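Local atomic coordinates of peptidase S15/CocE/NonD (Thaumarchaeota archaeon SCGC AB-539-E09, PDB entry 4PF1), a protein that probably acts as a serine aminopeptidase of the S15 family, built on an alpha/beta hydrolase fold, releasing residues from the amino end of peptides. Residues R107-N119 with P209-E221. Sequence-based numbering, arbitrary orientation.
Sequences RGKYGSEGGYMMN and PYAYNQEATRKNE
Y210 meets M118 first: SD of M118 lies at the edge of the Y210 ring, 5.3 Å from its centroid, a Met-aromatic contact. A water joins OH of Y210 to OH of Y116 and NE2 of Q214; the two hydroxyls also bond to Y69 and Y162, respectively. One turn on, O of Q214 takes a bond from NZ of K109 (2.9 Å). The carboxylate of E215 stands nearly perpendicular to the Y116 ring; its OE2 packs against CB of M118 (3.3 Å) and CE2 of Y116, while OE1 is held by the backbone N of F255. At R218 the carbonyl O is gripped from opposite faces of its plane, by NZ of K109 and the backbone N of Y110 (3.0 Å). R218 CG, anti to the backbone N (chi1 -177°), packs on O of G108; the chain bends at chi3, and NH1 meets O of G114 at 2.8 Å, in that carbonyl's plane, and O of S112 more weakly. K219 makes a weak bond from NZ to O of Y110, backed by a bridging water, and its O lies 3.5 Å from CE1 of Y110. Last, OD1 of N220 receives NZ of K109 almost head-on (C=O...N 171°), while ND2 donates to OE1 of Q214; the Y110 ring lies 20° from this amide plane, its OH water-bridged to OE1 of Q214. A methionine in place of K109 would probably leave O of Q214 and OD1 of N220 without their shared ammonium, and O of R218 with only Y110 N of its two donors here. The contact ties the type II' turn K109-S112 to helix 204-215 and the loop that follows it in this alpha/beta hydrolase fold, with Y210 near a probable Ser-His-Asp triad.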
ATOM      1  N   ARG A 107      19.820  28.932 -23.293  1.00 15.64           N
ATOM      2  CA  ARG A 107      20.826  29.929 -22.923  1.00 15.83           C
ATOM      3  C   ARG A 107      20.787  30.237 -21.418  1.00 20.49           C
ATOM      4  O   ARG A 107      19.707  30.434 -20.849  1.00 20.63           O
ATOM      5  CB  ARG A 107      20.609  31.216 -23.741  1.00 15.96           C
ATOM      6  CG  ARG A 107      21.723  32.250 -23.622  1.00 20.56           C
ATOM      7  CD  ARG A 107      21.399  33.497 -24.425  1.00 24.94           C
ATOM      8  NE  ARG A 107      21.556  33.279 -25.868  1.00 25.45           N
ATOM      9  CZ  ARG A 107      22.588  33.718 -26.581  1.00 30.44           C
ATOM     10  NH1 ARG A 107      22.654  33.473 -27.884  1.00 13.14           N
ATOM     11  NH2 ARG A 107      23.551  34.422 -26.002  1.00 16.14           N
ATOM     12  N   GLY A 108      21.960  30.215 -20.795  1.00 17.24           N
ATOM     13  CA  GLY A 108      22.137  30.537 -19.384  1.00 17.05           C
ATOM     14  C   GLY A 108      21.830  29.446 -18.376  1.00 20.59           C
ATOM     15  O   GLY A 108      21.931  29.692 -17.171  1.00 20.38           O
ATOM     16  N   LYS A 109      21.450  28.234 -18.840  1.00 16.57           N
ATOM     17  CA  LYS A 109      21.115  27.142 -17.924  1.00 15.58           C
ATOM     18  C   LYS A 109      22.041  25.943 -18.057  1.00 19.45           C
ATOM     19  O   LYS A 109      22.393  25.539 -19.169  1.00 19.09           O
ATOM     20  CB  LYS A 109      19.649  26.686 -18.094  1.00 17.06           C
ATOM     21  CG  LYS A 109      18.596  27.640 -17.483  1.00 18.52           C
ATOM     22  CD  LYS A 109      18.860  28.034 -16.006  1.00 20.97           C
ATOM     23  CE  LYS A 109      18.698  26.883 -15.031  1.00 21.74           C
ATOM     24  NZ  LYS A 109      19.335  27.178 -13.728  1.00 21.55           N
ATOM     25  N   TYR A 110      22.405  25.362 -16.891  1.00 15.45           N
ATOM     26  CA  TYR A 110      23.212  24.155 -16.708  1.00 15.22           C
ATOM     27  C   TYR A 110      24.509  24.141 -17.547  1.00 19.20           C
ATOM     28  O   TYR A 110      25.469  24.821 -17.187  1.00 18.62           O
ATOM     29  CB  TYR A 110      22.368  22.894 -16.971  1.00 15.82           C
ATOM     30  CG  TYR A 110      21.362  22.609 -15.875  1.00 17.24           C
ATOM     31  CD1 TYR A 110      21.712  21.859 -14.757  1.00 18.96           C
ATOM     32  CD2 TYR A 110      20.061  23.103 -15.949  1.00 17.87           C
ATOM     33  CE1 TYR A 110      20.795  21.600 -13.740  1.00 19.15           C
ATOM     34  CE2 TYR A 110      19.129  22.837 -14.946  1.00 18.73           C
ATOM     35  CZ  TYR A 110      19.500  22.080 -13.845  1.00 25.43           C
ATOM     36  OH  TYR A 110      18.591  21.811 -12.854  1.00 24.31           O
ATOM     37  N   GLY A 111      24.526  23.350 -18.624  1.00 15.86           N
ATOM     38  CA  GLY A 111      25.697  23.185 -19.479  1.00 15.97           C
ATOM     39  C   GLY A 111      25.942  24.300 -20.474  1.00 19.36           C
ATOM     40  O   GLY A 111      27.028  24.374 -21.057  1.00 19.36           O
ATOM     41  N   SER A 112      24.929  25.157 -20.706  1.00 14.87           N
ATOM     42  CA  SER A 112      25.022  26.242 -21.684  1.00 14.41           C
ATOM     43  C   SER A 112      25.625  27.512 -21.101  1.00 18.06           C
ATOM     44  O   SER A 112      25.506  27.776 -19.902  1.00 17.15           O
ATOM     45  CB  SER A 112      23.648  26.560 -22.265  1.00 16.16           C
ATOM     46  OG  SER A 112      23.195  25.523 -23.113  1.00 18.75           O
ATOM     47  N   GLU A 113      26.253  28.311 -21.979  1.00 14.78           N
ATOM     48  CA  GLU A 113      26.836  29.608 -21.648  1.00 14.75           C
ATOM     49  C   GLU A 113      25.766  30.695 -21.738  1.00 18.72           C
ATOM     50  O   GLU A 113      24.612  30.407 -22.085  1.00 17.35           O
ATOM     51  CB  GLU A 113      27.996  29.932 -22.614  1.00 16.43           C
ATOM     52  CG  GLU A 113      29.223  29.060 -22.435  1.00 23.53           C
ATOM     53  CD  GLU A 113      30.275  29.200 -23.520  1.00 38.59           C
ATOM     54  OE1 GLU A 113      30.033  29.932 -24.507  1.00 23.63           O
ATOM     55  OE2 GLU A 113      31.348  28.572 -23.379  1.00 34.52           O
ATOM     56  N   GLY A 114      26.166  31.934 -21.469  1.00 16.36           N
ATOM     57  CA  GLY A 114      25.293  33.095 -21.564  1.00 16.41           C
ATOM     58  C   GLY A 114      24.503  33.389 -20.310  1.00 20.62           C
ATOM     59  O   GLY A 114      24.628  32.684 -19.300  1.00 19.74           O
ATOM     60  N   GLY A 115      23.712  34.455 -20.380  1.00 17.34           N
ATOM     61  CA  GLY A 115      22.851  34.891 -19.292  1.00 17.08           C
ATOM     62  C   GLY A 115      21.487  34.245 -19.357  1.00 20.31           C
ATOM     63  O   GLY A 115      21.028  33.854 -20.439  1.00 19.75           O
ATOM     64  N   TYR A 116      20.828  34.105 -18.201  1.00 16.15           N
ATOM     65  CA  TYR A 116      19.519  33.479 -18.183  1.00 15.08           C
ATOM     66  C   TYR A 116      18.423  34.472 -17.829  1.00 20.41           C
ATOM     67  O   TYR A 116      18.439  35.073 -16.753  1.00 19.32           O
ATOM     68  CB  TYR A 116      19.483  32.261 -17.241  1.00 14.88           C
ATOM     69  CG  TYR A 116      18.124  31.595 -17.177  1.00 14.27           C
ATOM     70  CD1 TYR A 116      17.585  30.961 -18.291  1.00 15.43           C
ATOM     71  CD2 TYR A 116      17.347  31.667 -16.026  1.00 14.57           C
ATOM     72  CE1 TYR A 116      16.316  30.388 -18.254  1.00 14.88           C
ATOM     73  CE2 TYR A 116      16.076  31.091 -15.974  1.00 14.88           C
ATOM     74  CZ  TYR A 116      15.568  30.448 -17.090  1.00 18.86           C
ATOM     75  OH  TYR A 116      14.322  29.879 -17.053  1.00 15.91           O
ATOM     76  N   MET A 117      17.462  34.624 -18.747  1.00 18.18           N
ATOM     77  CA  MET A 117      16.277  35.453 -18.577  1.00 18.16           C
ATOM     78  C   MET A 117      15.066  34.538 -18.591  1.00 21.41           C
ATOM     79  O   MET A 117      14.851  33.843 -19.589  1.00 20.81           O
ATOM     80  CB  MET A 117      16.183  36.509 -19.695  1.00 21.12           C
ATOM     81  CG  MET A 117      17.078  37.715 -19.480  1.00 25.33           C
ATOM     82  SD  MET A 117      17.081  38.828 -20.914  1.00 29.88           S
ATOM     83  CE  MET A 117      15.509  39.657 -20.689  1.00 26.47           C
ATOM     84  N   MET A 118      14.319  34.475 -17.464  1.00 17.48           N
ATOM     85  CA  MET A 118      13.121  33.634 -17.305  1.00 16.73           C
ATOM     86  C   MET A 118      12.186  33.823 -18.500  1.00 18.82           C
ATOM     87  O   MET A 118      11.747  34.941 -18.749  1.00 17.86           O
ATOM     88  CB  MET A 118      12.394  33.981 -15.984  1.00 19.18           C
ATOM     89  CG  MET A 118      11.077  33.223 -15.772  1.00 22.81           C
ATOM     90  SD  MET A 118      11.288  31.489 -15.320  1.00 27.01           S
ATOM     91  CE  MET A 118      12.001  31.657 -13.663  1.00 23.34           C
ATOM     92  N   ASN A 119      11.917  32.730 -19.257  1.00 15.24           N
ATOM     93  CA  ASN A 119      11.065  32.742 -20.459  1.00 15.22           C
ATOM     94  C   ASN A 119      11.455  33.913 -21.367  1.00 19.52           C
ATOM     95  O   ASN A 119      10.603  34.743 -21.706  1.00 19.58           O
ATOM     96  CB  ASN A 119       9.570  32.815 -20.084  1.00 14.50           C
ATOM     97  CG  ASN A 119       9.078  31.654 -19.270  1.00 32.28           C
ATOM     98  OD1 ASN A 119       8.845  31.777 -18.065  1.00 24.53           O
ATOM     99  ND2 ASN A 119       8.863  30.512 -19.918  1.00 24.13           N
ATOM    100  N   PRO A 209       9.612  29.219  -4.785  1.00 15.44           N
ATOM    101  CA  PRO A 209      10.618  28.133  -4.781  1.00 15.46           C
ATOM    102  C   PRO A 209      11.214  27.866  -6.166  1.00 19.39           C
ATOM    103  O   PRO A 209      12.412  27.600  -6.272  1.00 19.08           O
ATOM    104  CB  PRO A 209       9.834  26.915  -4.272  1.00 17.11           C
ATOM    105  CG  PRO A 209       8.651  27.486  -3.565  1.00 21.41           C
ATOM    106  CD  PRO A 209       8.298  28.721  -4.331  1.00 16.97           C
ATOM    107  N   TYR A 210      10.387  27.973  -7.227  1.00 15.73           N
ATOM    108  CA  TYR A 210      10.811  27.747  -8.611  1.00 15.11           C
ATOM    109  C   TYR A 210      11.805  28.821  -9.079  1.00 17.93           C
ATOM    110  O   TYR A 210      12.827  28.474  -9.669  1.00 16.74           O
ATOM    111  CB  TYR A 210       9.596  27.684  -9.548  1.00 15.97           C
ATOM    112  CG  TYR A 210       9.953  27.465 -11.002  1.00 17.67           C
ATOM    113  CD1 TYR A 210      10.092  28.540 -11.876  1.00 19.44           C
ATOM    114  CD2 TYR A 210      10.113  26.180 -11.516  1.00 18.22           C
ATOM    115  CE1 TYR A 210      10.416  28.345 -13.215  1.00 19.70           C
ATOM    116  CE2 TYR A 210      10.428  25.974 -12.858  1.00 19.01           C
ATOM    117  CZ  TYR A 210      10.576  27.060 -13.705  1.00 25.16           C
ATOM    118  OH  TYR A 210      10.878  26.868 -15.027  1.00 25.97           O
ATOM    119  N   ALA A 211      11.509  30.118  -8.825  1.00 15.18           N
ATOM    120  CA  ALA A 211      12.422  31.207  -9.193  1.00 15.30           C
ATOM    121  C   ALA A 211      13.751  31.060  -8.442  1.00 18.55           C
ATOM    122  O   ALA A 211      14.805  31.249  -9.035  1.00 18.41           O
ATOM    123  CB  ALA A 211      11.788  32.560  -8.894  1.00 16.40           C
ATOM    124  N   TYR A 212      13.695  30.635  -7.165  1.00 14.43           N
ATOM    125  CA  TYR A 212      14.875  30.406  -6.329  1.00 13.90           C
ATOM    126  C   TYR A 212      15.742  29.289  -6.907  1.00 17.73           C
ATOM    127  O   TYR A 212      16.921  29.504  -7.140  1.00 17.87           O
ATOM    128  CB  TYR A 212      14.445  30.055  -4.892  1.00 14.14           C
ATOM    129  CG  TYR A 212      15.570  30.051  -3.880  1.00 14.43           C
ATOM    130  CD1 TYR A 212      16.328  28.905  -3.654  1.00 16.12           C
ATOM    131  CD2 TYR A 212      15.823  31.167  -3.087  1.00 15.14           C
ATOM    132  CE1 TYR A 212      17.340  28.883  -2.694  1.00 17.54           C
ATOM    133  CE2 TYR A 212      16.825  31.155  -2.116  1.00 16.22           C
ATOM    134  CZ  TYR A 212      17.583  30.011  -1.925  1.00 22.91           C
ATOM    135  OH  TYR A 212      18.577  29.997  -0.975  1.00 23.90           O
ATOM    136  N   ASN A 213      15.151  28.098  -7.140  1.00 14.50           N
ATOM    137  CA  ASN A 213      15.851  26.915  -7.646  1.00 14.25           C
ATOM    138  C   ASN A 213      16.455  27.135  -9.035  1.00 17.96           C
ATOM    139  O   ASN A 213      17.630  26.842  -9.237  1.00 18.63           O
ATOM    140  CB  ASN A 213      14.904  25.694  -7.663  1.00 14.00           C
ATOM    141  CG  ASN A 213      14.517  25.205  -6.289  1.00 29.94           C
ATOM    142  OD1 ASN A 213      15.225  25.417  -5.305  1.00 23.74           O
ATOM    143  ND2 ASN A 213      13.375  24.539  -6.188  1.00 22.86           N
ATOM    144  N   GLN A 214      15.672  27.671  -9.974  1.00 14.26           N
ATOM    145  CA  GLN A 214      16.120  27.898 -11.350  1.00 14.00           C
ATOM    146  C   GLN A 214      17.027  29.135 -11.511  1.00 18.16           C
ATOM    147  O   GLN A 214      17.704  29.245 -12.539  1.00 17.80           O
ATOM    148  CB  GLN A 214      14.903  28.046 -12.295  1.00 15.01           C
ATOM    149  CG  GLN A 214      14.028  26.790 -12.421  1.00 20.72           C
ATOM    150  CD  GLN A 214      14.721  25.658 -13.140  1.00 27.42           C
ATOM    151  OE1 GLN A 214      15.015  24.617 -12.556  1.00 22.98           O
ATOM    152  NE2 GLN A 214      14.981  25.830 -14.426  1.00 17.22           N
ATOM    153  N   GLU A 215      17.016  30.088 -10.547  1.00 15.22           N
ATOM    154  CA  GLU A 215      17.782  31.328 -10.750  1.00 15.54           C
ATOM    155  C   GLU A 215      18.824  31.674  -9.670  1.00 20.77           C
ATOM    156  O   GLU A 215      19.557  32.652  -9.861  1.00 21.19           O
ATOM    157  CB  GLU A 215      16.846  32.518 -10.944  1.00 16.67           C
ATOM    158  CG  GLU A 215      15.924  32.354 -12.135  1.00 21.24           C
ATOM    159  CD  GLU A 215      15.252  33.626 -12.593  1.00 28.97           C
ATOM    160  OE1 GLU A 215      15.140  34.572 -11.781  1.00 18.22           O
ATOM    161  OE2 GLU A 215      14.878  33.693 -13.783  1.00 23.12           O
ATOM    162  N   ALA A 216      18.925  30.903  -8.566  1.00 17.20           N
ATOM    163  CA  ALA A 216      19.981  31.190  -7.580  1.00 17.55           C
ATOM    164  C   ALA A 216      21.354  30.901  -8.207  1.00 20.88           C
ATOM    165  O   ALA A 216      22.269  31.717  -8.093  1.00 20.26           O
ATOM    166  CB  ALA A 216      19.784  30.362  -6.316  1.00 18.26           C
ATOM    167  N   THR A 217      21.462  29.769  -8.938  1.00 16.76           N
ATOM    168  CA  THR A 217      22.675  29.360  -9.655  1.00 16.69           C
ATOM    169  C   THR A 217      22.334  28.882 -11.071  1.00 18.98           C
ATOM    170  O   THR A 217      21.186  28.527 -11.353  1.00 17.63           O
ATOM    171  CB  THR A 217      23.430  28.253  -8.895  1.00 26.37           C
ATOM    172  OG1 THR A 217      22.538  27.173  -8.616  1.00 25.39           O
ATOM    173  CG2 THR A 217      24.097  28.753  -7.621  1.00 25.42           C
ATOM    174  N   ARG A 218      23.354  28.825 -11.944  1.00 15.33           N
ATOM    175  CA  ARG A 218      23.227  28.346 -13.320  1.00 14.82           C
ATOM    176  C   ARG A 218      22.859  26.850 -13.365  1.00 16.75           C
ATOM    177  O   ARG A 218      22.024  26.452 -14.174  1.00 15.39           O
ATOM    178  CB  ARG A 218      24.554  28.583 -14.072  1.00 16.23           C
ATOM    179  CG  ARG A 218      24.528  28.198 -15.560  1.00 24.51           C
ATOM    180  CD  ARG A 218      25.913  28.265 -16.194  1.00 30.74           C
ATOM    181  NE  ARG A 218      26.489  29.610 -16.103  1.00 32.29           N
ATOM    182  CZ  ARG A 218      26.334  30.555 -17.023  1.00 43.68           C
ATOM    183  NH1 ARG A 218      25.634  30.311 -18.125  1.00 24.95           N
ATOM    184  NH2 ARG A 218      26.879  31.751 -16.851  1.00 35.65           N
ATOM    185  N   LYS A 219      23.493  26.033 -12.499  1.00 13.58           N
ATOM    186  CA  LYS A 219      23.347  24.574 -12.501  1.00 13.31           C
ATOM    187  C   LYS A 219      22.451  24.040 -11.366  1.00 17.53           C
ATOM    188  O   LYS A 219      22.571  22.862 -11.019  1.00 16.98           O
ATOM    189  CB  LYS A 219      24.739  23.906 -12.399  1.00 15.65           C
ATOM    190  CG  LYS A 219      25.723  24.268 -13.501  1.00 15.39           C
ATOM    191  CD  LYS A 219      26.980  23.419 -13.385  1.00 12.92           C
ATOM    192  CE  LYS A 219      28.172  24.053 -14.055  1.00 25.99           C
ATOM    193  NZ  LYS A 219      28.160  23.847 -15.524  1.00 36.63           N
ATOM    194  N   ASN A 220      21.541  24.885 -10.806  1.00 14.71           N
ATOM    195  CA  ASN A 220      20.639  24.519  -9.696  1.00 14.55           C
ATOM    196  C   ASN A 220      21.421  23.860  -8.524  1.00 20.14           C
ATOM    197  O   ASN A 220      21.064  22.772  -8.061  1.00 20.26           O
ATOM    198  CB  ASN A 220      19.493  23.605 -10.182  1.00 15.62           C
ATOM    199  CG  ASN A 220      18.418  24.315 -10.973  1.00 31.17           C
ATOM    200  OD1 ASN A 220      18.690  25.088 -11.898  1.00 23.40           O
ATOM    201  ND2 ASN A 220      17.166  24.019 -10.663  1.00 21.74           N
ATOM    202  N   GLU A 221      22.495  24.523  -8.072  1.00 17.64           N
ATOM    203  CA  GLU A 221      23.346  24.031  -6.985  1.00 17.98           C
ATOM    204  C   GLU A 221      22.862  24.534  -5.625  1.00 22.79           C
ATOM    205  O   GLU A 221      23.229  23.960  -4.599  1.00 22.65           O
ATOM    206  CB  GLU A 221      24.802  24.445  -7.214  1.00 19.84           C
ATOM    207  CG  GLU A 221      25.468  23.713  -8.365  1.00 31.69           C
ATOM    208  CD  GLU A 221      26.866  24.195  -8.696  1.00 51.67           C
ATOM    209  OE1 GLU A 221      27.080  25.429  -8.733  1.00 39.90           O
ATOM    210  OE2 GLU A 221      27.739  23.338  -8.957  1.00 49.82           O
TER
HETATM  211  O   HOH W   1      16.146  22.344 -13.441  1.00  9.22           O
HETATM  212  O   HOH W   2      28.164  25.563 -17.674  1.00 25.31           O
HETATM  213  O   HOH W   3      13.320  27.857 -15.590  1.00  5.06           O